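Local coordinates for protein glutathione transferase (Phanerochaete chrysosporium, PDB 4F0C) that binds oxidized glutathione disulfide and probably catalyses glutathione-dependent transfer reactions in a wood-degrading fungus, at residues F91-F96 with A163-I168; M23-L28 with L79-K84; P115-A120 with K142-V147; V150-L155 with P198-W203. All coordinates share one frame; numbering follows the deposited sequence.

Contact 1. Residues F91-F96 with A163-I168; sequences FSVSTF and ADKLTI. With SO4 (sulfate ion), chain F.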
# COMPACT_ATOMS: atom_id res chain seq x y z
N PHE A 91 17.07 -0.24 12.98
CA PHE A 91 15.64 -0.05 12.70
C PHE A 91 15.18 -0.96 11.59
O PHE A 91 14.24 -0.62 10.86
CB PHE A 91 15.37 1.43 12.33
CG PHE A 91 15.82 2.38 13.39
CD1 PHE A 91 15.09 2.53 14.55
CD2 PHE A 91 17.02 3.06 13.27
CE1 PHE A 91 15.51 3.37 15.58
CE2 PHE A 91 17.46 3.90 14.30
CZ PHE A 91 16.70 4.04 15.45
N SER A 92 15.85 -2.10 11.45
CA SER A 92 15.57 -3.01 10.31
C SER A 92 16.16 -4.38 10.66
O SER A 92 16.64 -4.60 11.79
CB SER A 92 16.16 -2.44 9.00
OG SER A 92 17.59 -2.32 9.11
N VAL A 93 16.13 -5.30 9.71
CA VAL A 93 16.46 -6.70 9.98
C VAL A 93 17.42 -7.27 8.95
O VAL A 93 17.54 -6.74 7.84
CB VAL A 93 15.17 -7.59 10.07
CG1 VAL A 93 14.37 -7.24 11.33
CG2 VAL A 93 14.28 -7.44 8.84
N SER A 94 18.08 -8.38 9.29
CA SER A 94 19.10 -8.93 8.39
C SER A 94 18.68 -10.18 7.60
O SER A 94 19.02 -10.32 6.43
CB SER A 94 20.41 -9.18 9.14
OG SER A 94 20.17 -10.02 10.23
N THR A 95 17.91 -11.07 8.22
CA THR A 95 17.60 -12.35 7.56
C THR A 95 16.47 -12.21 6.54
O THR A 95 15.62 -11.33 6.67
CB THR A 95 17.20 -13.47 8.55
OG1 THR A 95 15.91 -13.20 9.10
CG2 THR A 95 18.23 -13.63 9.69
N PHE A 96 16.45 -13.10 5.55
CA PHE A 96 15.36 -13.08 4.58
C PHE A 96 13.99 -13.21 5.24
O PHE A 96 13.08 -12.40 4.95
CB PHE A 96 15.49 -14.19 3.52
CG PHE A 96 14.27 -14.30 2.68
CD1 PHE A 96 13.99 -13.33 1.73
CD2 PHE A 96 13.35 -15.30 2.90
CE1 PHE A 96 12.82 -13.39 0.97
CE2 PHE A 96 12.19 -15.37 2.14
CZ PHE A 96 11.93 -14.40 1.16
N ALA A 163 10.37 -9.57 14.54
CA ALA A 163 11.68 -9.93 15.09
C ALA A 163 11.93 -9.42 16.51
O ALA A 163 13.09 -9.33 16.93
CB ALA A 163 12.81 -9.46 14.15
N ASP A 164 10.87 -9.07 17.23
CA ASP A 164 10.96 -8.61 18.62
C ASP A 164 11.95 -7.44 18.76
O ASP A 164 12.64 -7.32 19.77
CB ASP A 164 11.36 -9.76 19.57
CG ASP A 164 10.21 -10.73 19.82
OD1 ASP A 164 9.04 -10.42 19.48
OD2 ASP A 164 10.47 -11.81 20.39
N LYS A 165 12.00 -6.58 17.74
CA LYS A 165 12.81 -5.39 17.83
C LYS A 165 12.11 -4.26 17.08
O LYS A 165 11.37 -4.49 16.12
CB LYS A 165 14.20 -5.64 17.25
CG LYS A 165 14.17 -6.05 15.77
CD LYS A 165 15.55 -6.46 15.22
CE LYS A 165 16.42 -5.25 14.90
NZ LYS A 165 17.76 -5.64 14.39
N LEU A 166 12.36 -3.04 17.52
CA LEU A 166 11.81 -1.89 16.82
C LEU A 166 12.34 -1.85 15.39
O LEU A 166 13.55 -1.96 15.18
CB LEU A 166 12.24 -0.61 17.57
CG LEU A 166 12.04 0.69 16.81
CD1 LEU A 166 10.56 0.98 16.71
CD2 LEU A 166 12.77 1.84 17.55
N THR A 167 11.45 -1.71 14.40
CA THR A 167 11.88 -1.52 12.99
C THR A 167 11.03 -0.45 12.29
O THR A 167 10.08 0.09 12.87
CB THR A 167 11.75 -2.82 12.15
OG1 THR A 167 10.35 -3.16 12.03
CG2 THR A 167 12.51 -3.98 12.81
N ILE A 168 11.34 -0.18 11.03
CA ILE A 168 10.52 0.74 10.25
C ILE A 168 9.09 0.21 10.09
O ILE A 168 8.20 1.01 9.81
CB ILE A 168 11.15 1.06 8.87
CG1 ILE A 168 11.57 -0.24 8.14
CG2 ILE A 168 12.36 1.99 9.08
CD1 ILE A 168 11.79 -0.03 6.60
S SO4 F . 19.19 -15.06 5.06
O1 SO4 F . 19.53 -16.07 4.06
O2 SO4 F . 19.08 -13.77 4.39
O3 SO4 F . 17.93 -15.44 5.70
O4 SO4 F . 20.23 -14.99 6.08
O HOH W 1 18.11 -7.98 12.62

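Contact 2. Residues M23-L28 with L79-K84; sequences MLLREL and LYIVEK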
# COMPACT_ATOMS: atom_id res chain seq x y z
N MET A 23 10.81 11.03 10.67
CA MET A 23 11.11 10.25 11.89
C MET A 23 12.33 9.34 11.71
O MET A 23 13.22 9.33 12.55
CB MET A 23 9.92 9.35 12.26
CG MET A 23 8.78 10.11 12.90
SD MET A 23 7.29 9.10 13.11
CE MET A 23 6.13 10.42 13.54
N LEU A 24 12.36 8.57 10.62
CA LEU A 24 13.48 7.65 10.39
C LEU A 24 14.81 8.38 10.21
O LEU A 24 15.83 7.95 10.74
CB LEU A 24 13.21 6.71 9.19
CG LEU A 24 14.41 5.81 8.82
CD1 LEU A 24 14.70 4.85 9.99
CD2 LEU A 24 14.04 5.00 7.58
N LEU A 25 14.79 9.48 9.46
CA LEU A 25 16.02 10.24 9.24
C LEU A 25 16.56 10.77 10.59
O LEU A 25 17.77 10.73 10.83
CB LEU A 25 15.79 11.40 8.27
CG LEU A 25 15.53 11.00 6.81
CD1 LEU A 25 15.08 12.22 6.02
CD2 LEU A 25 16.77 10.38 6.16
N ARG A 26 15.66 11.25 11.45
CA ARG A 26 16.09 11.73 12.78
C ARG A 26 16.63 10.58 13.63
O ARG A 26 17.63 10.75 14.32
CB ARG A 26 14.96 12.45 13.52
CG ARG A 26 14.55 13.76 12.87
CD ARG A 26 13.45 14.53 13.66
NE ARG A 26 12.91 15.53 12.75
CZ ARG A 26 13.41 16.74 12.55
NH1 ARG A 26 14.43 17.18 13.28
NH2 ARG A 26 12.87 17.52 11.62
N GLU A 27 15.95 9.43 13.61
CA GLU A 27 16.40 8.25 14.37
C GLU A 27 17.82 7.84 13.98
O GLU A 27 18.62 7.46 14.84
CB GLU A 27 15.45 7.04 14.13
CG GLU A 27 14.09 7.14 14.81
CD GLU A 27 14.11 6.81 16.31
OE1 GLU A 27 15.17 6.85 16.95
OE2 GLU A 27 13.03 6.49 16.86
N LEU A 28 18.12 7.91 12.69
CA LEU A 28 19.44 7.50 12.19
C LEU A 28 20.47 8.61 12.22
O LEU A 28 21.64 8.38 11.91
CB LEU A 28 19.33 6.92 10.76
CG LEU A 28 18.80 5.48 10.71
CD1 LEU A 28 18.32 5.08 9.28
CD2 LEU A 28 19.87 4.51 11.23
N LEU A 79 12.31 1.86 3.27
CA LEU A 79 13.11 0.70 2.88
C LEU A 79 14.44 1.12 2.28
O LEU A 79 15.46 0.51 2.58
CB LEU A 79 12.31 -0.21 1.92
CG LEU A 79 11.24 -1.00 2.69
CD1 LEU A 79 10.13 -1.48 1.73
CD2 LEU A 79 11.89 -2.23 3.43
N TYR A 80 14.41 2.13 1.41
CA TYR A 80 15.63 2.62 0.76
C TYR A 80 16.62 3.06 1.84
O TYR A 80 17.79 2.67 1.83
CB TYR A 80 15.32 3.82 -0.16
CG TYR A 80 16.58 4.51 -0.74
CD1 TYR A 80 17.22 4.01 -1.87
CD2 TYR A 80 17.09 5.65 -0.12
CE1 TYR A 80 18.39 4.63 -2.39
CE2 TYR A 80 18.27 6.28 -0.62
CZ TYR A 80 18.89 5.77 -1.75
OH TYR A 80 20.02 6.40 -2.25
N ILE A 81 16.14 3.86 2.77
CA ILE A 81 17.02 4.40 3.80
C ILE A 81 17.64 3.30 4.66
O ILE A 81 18.86 3.32 4.94
CB ILE A 81 16.29 5.42 4.68
CG1 ILE A 81 15.94 6.66 3.84
CG2 ILE A 81 17.20 5.84 5.88
CD1 ILE A 81 14.97 7.61 4.52
N VAL A 82 16.84 2.33 5.10
CA VAL A 82 17.44 1.27 5.94
C VAL A 82 18.33 0.31 5.15
O VAL A 82 19.33 -0.19 5.70
CB VAL A 82 16.43 0.48 6.82
CG1 VAL A 82 15.73 1.42 7.82
CG2 VAL A 82 15.41 -0.31 5.97
N GLU A 83 17.99 0.02 3.90
CA GLU A 83 18.88 -0.84 3.12
C GLU A 83 20.27 -0.21 2.98
O GLU A 83 21.31 -0.88 3.14
CB GLU A 83 18.26 -1.15 1.75
CG GLU A 83 17.18 -2.23 1.86
CD GLU A 83 17.78 -3.63 2.07
OE1 GLU A 83 17.06 -4.53 2.55
OE2 GLU A 83 18.97 -3.82 1.75
N LYS A 84 20.31 1.09 2.71
CA LYS A 84 21.59 1.71 2.40
C LYS A 84 22.31 2.34 3.58
O LYS A 84 23.52 2.50 3.54
CB LYS A 84 21.43 2.75 1.27
CG LYS A 84 21.35 2.10 -0.11
CD LYS A 84 21.48 3.10 -1.28
CE LYS A 84 22.74 3.94 -1.27
NZ LYS A 84 24.01 3.24 -1.67

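Contact 3. Residues P115-A120 with K142-V147; sequences PYFGQA and KEILRV. With GDS (oxidized glutathione disulfide), chain B.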
# COMPACT_ATOMS: atom_id res chain seq x y z
N PRO A 115 -4.54 4.64 3.43
CA PRO A 115 -5.61 5.00 2.50
C PRO A 115 -6.96 5.11 3.22
O PRO A 115 -7.69 6.06 2.95
CB PRO A 115 -5.60 3.85 1.47
CG PRO A 115 -4.15 3.38 1.47
CD PRO A 115 -3.84 3.41 2.99
N TYR A 116 -7.24 4.21 4.16
CA TYR A 116 -8.53 4.22 4.83
C TYR A 116 -8.58 5.32 5.89
O TYR A 116 -9.58 6.01 6.03
CB TYR A 116 -8.79 2.85 5.50
CG TYR A 116 -9.05 1.78 4.46
CD1 TYR A 116 -10.33 1.58 3.95
CD2 TYR A 116 -8.01 1.00 3.96
CE1 TYR A 116 -10.59 0.58 2.97
CE2 TYR A 116 -8.25 0.02 2.97
CZ TYR A 116 -9.53 -0.18 2.48
OH TYR A 116 -9.76 -1.16 1.51
N PHE A 117 -7.49 5.47 6.64
CA PHE A 117 -7.45 6.56 7.64
C PHE A 117 -7.58 7.89 6.89
O PHE A 117 -8.24 8.84 7.34
CB PHE A 117 -6.13 6.54 8.44
CG PHE A 117 -6.03 5.46 9.50
CD1 PHE A 117 -6.49 4.16 9.28
CD2 PHE A 117 -5.40 5.75 10.72
CE1 PHE A 117 -6.35 3.17 10.28
CE2 PHE A 117 -5.24 4.78 11.72
CZ PHE A 117 -5.72 3.48 11.50
N GLY A 118 -6.94 7.96 5.73
CA GLY A 118 -7.03 9.14 4.88
C GLY A 118 -8.44 9.47 4.39
O GLY A 118 -8.77 10.65 4.25
N GLN A 119 -9.26 8.45 4.13
CA GLN A 119 -10.64 8.74 3.68
C GLN A 119 -11.42 9.31 4.86
O GLN A 119 -12.20 10.23 4.68
CB GLN A 119 -11.35 7.51 3.12
CG GLN A 119 -10.66 6.87 1.94
CD GLN A 119 -10.06 7.89 1.02
OE1 GLN A 119 -10.78 8.64 0.35
NE2 GLN A 119 -8.72 7.93 0.97
N ALA A 120 -11.21 8.76 6.07
CA ALA A 120 -11.80 9.39 7.27
C ALA A 120 -11.38 10.85 7.37
O ALA A 120 -12.21 11.72 7.59
CB ALA A 120 -11.42 8.64 8.53
N LYS A 142 -15.00 3.48 11.36
CA LYS A 142 -15.14 2.07 11.74
C LYS A 142 -13.93 1.25 11.25
O LYS A 142 -13.46 0.34 11.96
CB LYS A 142 -16.44 1.49 11.17
CG LYS A 142 -17.67 1.88 11.98
CD LYS A 142 -18.97 1.54 11.23
CE LYS A 142 -20.19 1.69 12.15
NZ LYS A 142 -21.44 1.69 11.35
N GLU A 143 -13.42 1.56 10.07
CA GLU A 143 -12.23 0.87 9.54
C GLU A 143 -10.99 1.20 10.38
O GLU A 143 -10.13 0.34 10.60
CB GLU A 143 -11.97 1.22 8.05
CG GLU A 143 -10.78 0.44 7.43
CD GLU A 143 -11.02 -1.10 7.33
OE1 GLU A 143 -12.13 -1.56 7.66
OE2 GLU A 143 -10.09 -1.82 6.93
N ILE A 144 -10.88 2.44 10.84
CA ILE A 144 -9.81 2.76 11.79
C ILE A 144 -9.86 1.83 13.01
O ILE A 144 -8.84 1.29 13.41
CB ILE A 144 -9.89 4.25 12.24
CG1 ILE A 144 -9.50 5.14 11.06
CG2 ILE A 144 -9.04 4.46 13.48
CD1 ILE A 144 -9.79 6.67 11.28
N LEU A 145 -11.03 1.69 13.62
CA LEU A 145 -11.18 0.83 14.81
C LEU A 145 -10.86 -0.62 14.45
O LEU A 145 -10.31 -1.37 15.29
CB LEU A 145 -12.58 0.92 15.40
CG LEU A 145 -13.06 2.32 15.83
CD1 LEU A 145 -14.42 2.23 16.53
CD2 LEU A 145 -11.99 2.92 16.75
N ARG A 146 -11.21 -1.03 13.23
CA ARG A 146 -10.94 -2.41 12.82
C ARG A 146 -9.42 -2.63 12.75
O ARG A 146 -8.90 -3.66 13.24
CB ARG A 146 -11.58 -2.76 11.47
CG ARG A 146 -11.58 -4.29 11.18
CD ARG A 146 -11.81 -4.62 9.68
NE ARG A 146 -10.72 -4.13 8.85
CZ ARG A 146 -9.57 -4.77 8.66
NH1 ARG A 146 -9.33 -5.96 9.24
NH2 ARG A 146 -8.64 -4.22 7.89
N VAL A 147 -8.71 -1.68 12.16
CA VAL A 147 -7.27 -1.76 12.06
C VAL A 147 -6.64 -1.74 13.46
O VAL A 147 -5.71 -2.51 13.72
CB VAL A 147 -6.69 -0.64 11.17
CG1 VAL A 147 -5.13 -0.50 11.31
CG2 VAL A 147 -7.14 -0.88 9.67
N1 GDS B . 0.89 6.00 -0.65
CA1 GDS B . 1.49 7.39 -0.65
C1 GDS B . 2.72 7.47 0.34
OE1 GDS B . 2.71 6.78 1.40
OE2 GDS B . 3.70 8.17 -0.04
CB1 GDS B . 0.45 8.48 -0.24
CG1 GDS B . 1.08 9.89 -0.25
CD1 GDS B . 0.01 10.91 -0.01
O1 GDS B . -1.17 10.65 0.18
N2 GDS B . 0.47 12.21 -0.03
CA2 GDS B . -0.45 13.35 0.15
C2 GDS B . -0.42 14.24 -1.07
O2 GDS B . 0.66 14.51 -1.61
CB2 GDS B . 0.01 14.25 1.32
SG2 GDS B . -0.29 13.42 2.89
N3 GDS B . -1.59 14.78 -1.47
CA3 GDS B . -1.61 15.67 -2.60
C3 GDS B . -2.74 15.32 -3.55
OE3 GDS B . -3.03 16.14 -4.44
OE4 GDS B . -3.24 14.19 -3.40
N4 GDS B . -3.35 9.54 1.66
CA4 GDS B . -3.71 8.12 1.68
C4 GDS B . -2.47 7.31 2.16
OE5 GDS B . -1.67 7.85 2.97
OE6 GDS B . -2.37 6.15 1.70
C5 GDS B . -4.27 10.51 1.96
O5 GDS B . -5.44 10.27 2.28
CA5 GDS B . -3.82 11.96 1.94
N5 GDS B . -4.96 12.86 1.61
CB5 GDS B . -3.24 12.30 3.32
SG5 GDS B . -2.35 13.90 3.28
CA6 GDS B . -6.38 13.77 -2.17
C6 GDS B . -7.83 13.16 -2.00
OE7 GDS B . -8.68 13.40 -2.89
OE8 GDS B . -8.04 12.46 -0.99
N6 GDS B . -6.13 14.12 -3.56
CB6 GDS B . -6.28 14.99 -1.20
CG6 GDS B . -6.13 14.58 0.27
CD6 GDS B . -4.90 13.70 0.47
O6 GDS B . -3.89 13.71 -0.24

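Contact 4. Residues V150-L155 with P198-W203; sequences VLESVL and PSVHRW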
# COMPACT_ATOMS: atom_id res chain seq x y z
N VAL A 150 -6.97 -5.19 14.79
CA VAL A 150 -5.96 -6.08 14.20
C VAL A 150 -4.61 -5.90 14.91
O VAL A 150 -3.96 -6.88 15.33
CB VAL A 150 -5.83 -5.83 12.67
CG1 VAL A 150 -4.58 -6.57 12.09
CG2 VAL A 150 -7.12 -6.25 11.93
N LEU A 151 -4.19 -4.65 15.06
CA LEU A 151 -2.92 -4.34 15.74
C LEU A 151 -2.97 -4.83 17.19
O LEU A 151 -2.01 -5.40 17.70
CB LEU A 151 -2.60 -2.84 15.67
CG LEU A 151 -2.24 -2.34 14.27
CD1 LEU A 151 -2.24 -0.80 14.25
CD2 LEU A 151 -0.88 -2.90 13.82
N GLU A 152 -4.12 -4.66 17.83
CA GLU A 152 -4.30 -5.14 19.21
C GLU A 152 -4.11 -6.65 19.32
O GLU A 152 -3.47 -7.13 20.26
CB GLU A 152 -5.70 -4.76 19.71
CG GLU A 152 -5.97 -5.14 21.18
CD GLU A 152 -5.17 -4.32 22.17
OE1 GLU A 152 -4.77 -3.19 21.85
OE2 GLU A 152 -4.94 -4.81 23.30
N SER A 153 -4.67 -7.38 18.36
CA SER A 153 -4.63 -8.84 18.36
C SER A 153 -3.20 -9.37 18.29
O SER A 153 -2.94 -10.45 18.82
CB SER A 153 -5.48 -9.44 17.22
OG SER A 153 -4.84 -9.29 15.94
N VAL A 154 -2.29 -8.63 17.68
CA VAL A 154 -0.89 -9.09 17.66
C VAL A 154 -0.02 -8.46 18.75
O VAL A 154 0.81 -9.15 19.34
CB VAL A 154 -0.18 -8.96 16.25
CG1 VAL A 154 -1.06 -9.54 15.15
CG2 VAL A 154 0.18 -7.54 15.92
N LEU A 155 -0.21 -7.16 19.03
CA LEU A 155 0.64 -6.46 20.02
C LEU A 155 0.36 -6.90 21.45
O LEU A 155 1.13 -6.58 22.37
CB LEU A 155 0.49 -4.94 19.86
CG LEU A 155 1.07 -4.46 18.51
CD1 LEU A 155 0.62 -3.04 18.25
CD2 LEU A 155 2.60 -4.55 18.55
N PRO A 198 -5.51 -1.39 24.56
CA PRO A 198 -4.41 -1.13 25.49
C PRO A 198 -3.03 -1.54 24.97
O PRO A 198 -2.06 -0.85 25.27
CB PRO A 198 -4.80 -1.91 26.76
CG PRO A 198 -5.86 -2.86 26.34
CD PRO A 198 -6.56 -2.25 25.16
N SER A 199 -2.94 -2.63 24.22
CA SER A 199 -1.67 -3.03 23.62
C SER A 199 -1.22 -2.04 22.54
O SER A 199 -0.02 -1.70 22.44
CB SER A 199 -1.78 -4.44 23.02
OG SER A 199 -2.26 -5.34 24.02
N VAL A 200 -2.16 -1.62 21.69
CA VAL A 200 -1.82 -0.60 20.69
C VAL A 200 -1.39 0.68 21.39
O VAL A 200 -0.45 1.35 20.95
CB VAL A 200 -3.00 -0.32 19.71
CG1 VAL A 200 -2.56 0.67 18.62
CG2 VAL A 200 -3.49 -1.65 19.07
N HIS A 201 -2.07 1.02 22.49
CA HIS A 201 -1.69 2.22 23.24
C HIS A 201 -0.27 2.10 23.81
O HIS A 201 0.50 3.07 23.78
CB HIS A 201 -2.69 2.50 24.37
CG HIS A 201 -2.28 3.61 25.30
ND1 HIS A 201 -1.68 3.38 26.52
CD2 HIS A 201 -2.41 4.96 25.19
CE1 HIS A 201 -1.45 4.54 27.11
NE2 HIS A 201 -1.89 5.51 26.33
N ARG A 202 0.05 0.93 24.36
CA ARG A 202 1.40 0.68 24.93
C ARG A 202 2.48 0.91 23.88
O ARG A 202 3.47 1.61 24.10
CB ARG A 202 1.49 -0.76 25.42
CG ARG A 202 2.85 -1.16 26.00
CD ARG A 202 3.06 -2.69 25.90
NE ARG A 202 3.40 -3.12 24.55
CZ ARG A 202 2.75 -4.07 23.87
NH1 ARG A 202 1.71 -4.70 24.43
NH2 ARG A 202 3.17 -4.41 22.65
N TRP A 203 2.27 0.29 22.72
CA TRP A 203 3.23 0.34 21.62
C TRP A 203 3.34 1.73 21.03
O TRP A 203 4.45 2.26 20.83
CB TRP A 203 2.76 -0.67 20.59
CG TRP A 203 3.31 -0.71 19.17
CD1 TRP A 203 4.49 -1.27 18.76
CD2 TRP A 203 2.60 -0.35 17.98
NE1 TRP A 203 4.57 -1.25 17.38
CE2 TRP A 203 3.41 -0.71 16.88
CE3 TRP A 203 1.35 0.24 17.73
CZ2 TRP A 203 3.02 -0.47 15.55
CZ3 TRP A 203 0.96 0.47 16.42
CH2 TRP A 203 1.79 0.11 15.35

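Contact 1. Residues F91-F96 with A163-I168
Lys165 reaches across to the backbone of Ser92, where its NZ meets the carbonyl O at 3.0 Å, nearly along the C=O axis. The side chain bends at chi3 (-78°), which sets CE, 3.2 Å from Ser92 O, with NZ just beyond it. NZ also donates to the carbonyl of His89 and to a water, which holds Ser94 N weakly, so a long cationic side chain suits a place ringed by acceptors. A methionine in its place would probably leave the carbonyls of Ser92 and His89 without their shared donor. The second bond runs from Ile168 N to Phe91 O (2.9 Å), with the donor above the carbonyl plane. Thr167 caps the helix starting at Ile168: its OG1 accepts from Ala169 N while Asp170 receives Thr167 N, the Thr-x-x-Asp capping box familiar from glutathione transferases. Ser92 OG and Phe91 N both turn to Asp86. Apolar atoms seal the rest. Leu166 CD2 touches the edge of the Phe91 ring at CE1 (3.7 Å), and Val93 CG1 lies 3.9 Å from Ala163 CB. Two linkers without regular structure are thus joined chiefly through main-chain carbonyls, which ties their mutual position to backbone geometry as well as to side-chain packing.

Contact 2. Residues M23-L28 with L79-K84
Ile81 is the hub of this contact, its branches meeting three leucines of the helix 18-28. Leu24 comes at it tip to tip, placing CD2 3.7 Å from Ile81 CG2. The same CG2 is met by Leu28 CD1, also at 3.7 Å, as the two side chains pass one another running opposite ways. The other branch of the isoleucine reaches a further partner: CD1 touches Leu25 CD2 at 3.7 Å, the two side chains crossing at about a right angle. A beta-branched residue suits the hub because CG2 stays close to the helix while CG1 carries CD1 off to another partner. Leu24, with CG anti to its backbone N (chi1 175°), also lays CD2 against Val82 CG1 at 4.0 Å. All of these groups are hydrocarbon, so shape and the exclusion of water do the work.

In the next shell, polar side chains on the flank of helix 18-28 facing helix 211-227 find ionic partners: Arg26 pairs with Asp22 and Glu215, and Glu27 forms a salt bridge with Arg210. Ile168 packs against both Leu24 and Val82, while Tyr80 OH bonds to Asp63 of strand 60-63. The short axes run nearly parallel, 20° apart and 10.8 Å at closest approach, as expected of two helices lying on one face of the thioredoxin-like sheet, with helices 168-172 and 211-227 of the other domain beside them.

Contact 3. Residues P115-A120 with K142-V147
Phe117 and Ile144 fit face to branch between two near-antiparallel helices (146°) of the all-helical C-terminal domain of the glutathione transferase fold. The bump is Ile144 CG1, which rests over one face of the phenyl ring, 3.7 Å from its centroid, in a CH-pi contact. Val147 fills the next position, its CB coming to the ring edge near CE1 at 3.9 Å. A flat aromatic suits this place because its face and its rim serve different neighbours. One turn on, the small Ala120 makes the hollow: CB, all the side chain there is, receives Ile144 CD1 at 3.8 Å. On the other flank the methylene CG of Glu143 lies against Tyr116 CB, while its carboxylate is gripped side-on by NE and NH2 of Arg146, so aliphatic and charged ends each find a suitable mate. Trp176, Asn177 and Ala180 of helix 174-184 pack on Phe117 as well. The side of helix 96-126 that carries Pro115 and Gly118 borders the bound glutathione disulfide. There Gly118 CA approaches the ligand's O5 at 3.3 Å, and a beta carbon on this residue would collide with that oxygen.

Contact 4. Residues V150-L155 with P198-W203
Glu152 supplies one of two polar links in this contact, its carboxylate set against the first turn of the helix 198-209. CG stands anti to the backbone N (chi1 -176°) and the bend at chi2 turns CD toward Ser199. OE1 takes Val200 N at 3.1 Å. OE2 has two donors: Ser199 N at 3.1 Å, on its syn lone pair, and Ser199 OG at 2.8 Å from above the carboxylate plane. A short serine suits this spot because backbone and hydroxyl can serve one oxygen, and an alanine in place of Glu152 would probably leave these donors without their acceptor and the helix start without its negative partner.

At the C-terminal end of helix 134-155, Arg202 grips Leu155 O end-on, NH1 at 2.8 Å and NH2 at 3.0 Å, the carbonyl oxygen lying in the guanidinium plane.

The apolar half is a knob into a hole: Leu155 sits among Ser199, Val200, Arg202 and Trp203. Its CD1 presses on one face of the indole in a CH-pi contact, 3.4 Å from Trp203 CD2. Beside it, Leu151 CB meets Val200 CG2 at 3.7 Å. The indole NE1 itself bonds to Asp170.

Crossing at 79°, the helices are joined by an anion at the start of one and a cation at the end of the other, charges that would probably complement both helix dipoles, with an apolar knob between.

How the contacts relate
Contacts 1 and 2 form one continuous patch: their centres are 12 Å apart, and Ile168 CG2 meets Val82 CG1 at 3.6 Å while Phe91 CZ meets Glu27 CB at 3.5 Å. Here the N-terminal thioredoxin-like domain meets the helical one. Contacts 3 and 4 share helix 134-155, with centres about 16 Å apart, and extend through the helical domain. Asp170 links contact 1 to contact 4, bonding Thr167 N and Trp203 NE1 alike. Of the four, contact 3 borders bound glutathione disulfide: Pro115 and Gly118 line one molecule, and Tyr116 comes to about 3 Å of another; side chains of contacts 1 and 2 come to about 12 Å of a bound disulfide, and Leu151 of contact 4 to about 14 Å.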